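Local coordinates for beta-glucosidase (Chaetomella raphigera, PDB 6JXG), which probably cleaves beta-D-glucose from the non-reducing ends of glucosides, as a secreted family 3 glycoside hydrolase of cellulose breakdown, at residues 201-205 / 206-210. Residues are numbered along the deposited sequence; the frame is centred on the assembly and turned at random.
With NAG (2-acetamido-2-deoxy-beta-D-glucopyranose), chain D.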
loop_
_atom_site.group_PDB
_atom_site.type_symbol
_atom_site.label_atom_id
_atom_site.label_comp_id
_atom_site.label_asym_id
_atom_site.label_seq_id
_atom_site.Cartn_x
_atom_site.Cartn_y
_atom_site.Cartn_z
ATOM N N TYR A 201 -12.845 8.163 7.742
ATOM C CA TYR A 201 -13.699 8.245 8.922
ATOM C C TYR A 201 -13.328 9.356 9.953
ATOM O O TYR A 201 -14.190 9.767 10.736
ATOM C CB TYR A 201 -13.643 6.945 9.705
ATOM C CG TYR A 201 -14.418 5.825 9.113
ATOM C CD1 TYR A 201 -15.800 5.936 8.999
ATOM C CD2 TYR A 201 -13.794 4.653 8.704
ATOM C CE1 TYR A 201 -16.561 4.878 8.499
ATOM C CE2 TYR A 201 -14.536 3.583 8.203
ATOM C CZ TYR A 201 -15.909 3.682 8.093
ATOM O OH TYR A 201 -16.703 2.675 7.599
ATOM N N ASN A 202 -12.070 9.818 9.953
ATOM C CA ASN A 202 -11.607 10.640 11.037
ATOM C C ASN A 202 -11.963 12.085 10.763
ATOM O O ASN A 202 -12.295 12.446 9.638
ATOM C CB ASN A 202 -10.082 10.498 11.201
ATOM C CG ASN A 202 -9.357 10.756 9.853
ATOM O OD1 ASN A 202 -9.381 9.926 8.946
ATOM N ND2 ASN A 202 -8.809 11.945 9.703
ATOM N N LYS A 203 -11.889 12.930 11.803
ATOM C CA LYS A 203 -11.949 14.359 11.574
ATOM C C LYS A 203 -10.581 14.796 11.066
ATOM O O LYS A 203 -9.554 14.222 11.450
ATOM C CB LYS A 203 -12.338 15.167 12.842
ATOM C CG LYS A 203 -13.583 14.654 13.466
ATOM C CD LYS A 203 -13.968 15.353 14.735
ATOM C CE LYS A 203 -15.325 14.843 15.185
ATOM N NZ LYS A 203 -15.542 15.400 16.519
ATOM N N PHE A 204 -10.591 15.788 10.216
ATOM C CA PHE A 204 -9.397 16.538 9.851
ATOM C C PHE A 204 -9.581 18.016 10.288
ATOM O O PHE A 204 -10.514 18.666 9.872
ATOM C CB PHE A 204 -9.143 16.489 8.323
ATOM C CG PHE A 204 -7.871 17.152 7.930
ATOM C CD1 PHE A 204 -7.837 18.503 7.674
ATOM C CD2 PHE A 204 -6.700 16.433 7.884
ATOM C CE1 PHE A 204 -6.657 19.132 7.360
ATOM C CE2 PHE A 204 -5.504 17.066 7.606
ATOM C CZ PHE A 204 -5.492 18.401 7.353
ATOM N N ASN A 205 -8.649 18.555 11.062
ATOM C CA ASN A 205 -8.769 19.936 11.564
ATOM C C ASN A 205 -10.137 20.144 12.161
ATOM O O ASN A 205 -10.737 21.218 12.009
ATOM C CB ASN A 205 -8.460 20.973 10.487
ATOM C CG ASN A 205 -6.951 21.223 10.333
ATOM O OD1 ASN A 205 -6.114 20.491 10.866
ATOM N ND2 ASN A 205 -6.625 22.207 9.564
ATOM N N GLU A 206 -10.552 19.132 12.880
ATOM C CA GLU A 206 -11.790 19.086 13.692
ATOM C C GLU A 206 -13.109 18.940 12.976
ATOM O O GLU A 206 -14.171 18.962 13.620
ATOM C CB GLU A 206 -11.819 20.225 14.748
ATOM C CG GLU A 206 -10.582 20.254 15.654
ATOM C CD GLU A 206 -10.425 19.061 16.587
ATOM O OE1 GLU A 206 -9.250 18.826 16.977
ATOM O OE2 GLU A 206 -11.435 18.375 16.960
ATOM N N THR A 207 -13.074 18.712 11.667
ATOM C CA THR A 207 -14.284 18.417 10.899
ATOM C C THR A 207 -14.129 17.075 10.148
ATOM O O THR A 207 -13.118 16.842 9.422
ATOM C CB THR A 207 -14.554 19.553 9.875
ATOM O OG1 THR A 207 -14.805 20.764 10.581
ATOM C CG2 THR A 207 -15.733 19.224 8.980
ATOM N N TYR A 208 -15.112 16.200 10.293
ATOM C CA TYR A 208 -15.113 14.877 9.590
ATOM C C TYR A 208 -14.710 15.066 8.131
ATOM O O TYR A 208 -15.226 15.975 7.435
ATOM C CB TYR A 208 -16.505 14.240 9.672
ATOM C CG TYR A 208 -16.760 13.578 10.990
ATOM C CD1 TYR A 208 -17.735 14.041 11.875
ATOM C CD2 TYR A 208 -15.931 12.527 11.386
ATOM C CE1 TYR A 208 -17.905 13.396 13.111
ATOM C CE2 TYR A 208 -16.083 11.900 12.604
ATOM C CZ TYR A 208 -17.050 12.354 13.475
ATOM O OH TYR A 208 -17.192 11.652 14.669
ATOM N N ALA A 209 -13.817 14.204 7.659
ATOM C CA ALA A 209 -13.282 14.287 6.307
ATOM C C ALA A 209 -14.368 14.355 5.229
ATOM O O ALA A 209 -14.285 15.166 4.298
ATOM C CB ALA A 209 -12.328 13.133 6.064
ATOM N N CYS A 210 -15.437 13.574 5.377
ATOM C CA CYS A 210 -16.535 13.563 4.374
ATOM C C CYS A 210 -17.494 14.769 4.497
ATOM O O CYS A 210 -18.427 14.949 3.656
ATOM C CB CYS A 210 -17.266 12.212 4.441
ATOM S SG CYS A 210 -16.146 10.825 3.899
HETATM C C1 NAG D . -5.283 22.617 9.325
HETATM C C2 NAG D . -5.276 23.397 8.010
HETATM C C3 NAG D . -3.924 24.076 7.944
HETATM C C4 NAG D . -3.827 24.971 9.151
HETATM C C5 NAG D . -3.587 23.945 10.245
HETATM C C6 NAG D . -3.043 24.625 11.482
HETATM C C7 NAG D . -6.641 22.657 6.022
HETATM C C8 NAG D . -7.926 23.209 6.495
HETATM N N2 NAG D . -5.484 22.713 6.734
HETATM O O3 NAG D . -3.869 24.846 6.787
HETATM O O4 NAG D . -2.867 25.933 8.937
HETATM O O5 NAG D . -4.934 23.465 10.412
HETATM O O6 NAG D . -4.141 25.431 11.857
HETATM O O7 NAG D . -6.716 22.044 4.941
HETATM O O HOH W 1 -15.084 18.057 15.832
#
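With CG beside the backbone N (chi1 -52°) and every later torsion extended, Lys203 reaches over the ring of Tyr208, whose own CG is also turned to the side of its backbone N (chi1 -80°). The two residues form a non-hydrogen-bonded pair in a tight beta hairpin within the family 3 N-terminal domain, closed by a type I' turn from Phe204 to Thr207. Lys203 CE makes a CH-pi contact over one face of the ring, 3.8 Å from its centroid and displaced from the ring centre, nearest CZ, while Tyr201 O lies at the ring edge, 3.3 Å from Tyr208 CD2. The phenol OH is hydrogen-bonded to Asp167 O, and the ring also stacks with His237. Beyond the ring, Lys203 NZ gives a hydrogen bond to a water that in turn donates to Glu206 O, tying the lysine tip back to the turn. Phe204 and Thr207 pair through reciprocal backbone bonds, and just beyond the paired strands Ala209 N donates one further backbone hydrogen bond to Asn202 O (3.1 Å). At the turn, Asn205 carries its N-linked glycan on ND2, bonded to NAG C1; the carbonyl carbon C7 of the sugar's acetamido group meets the edge of the Phe204 ring, 3.8 Å from Phe204 CE1.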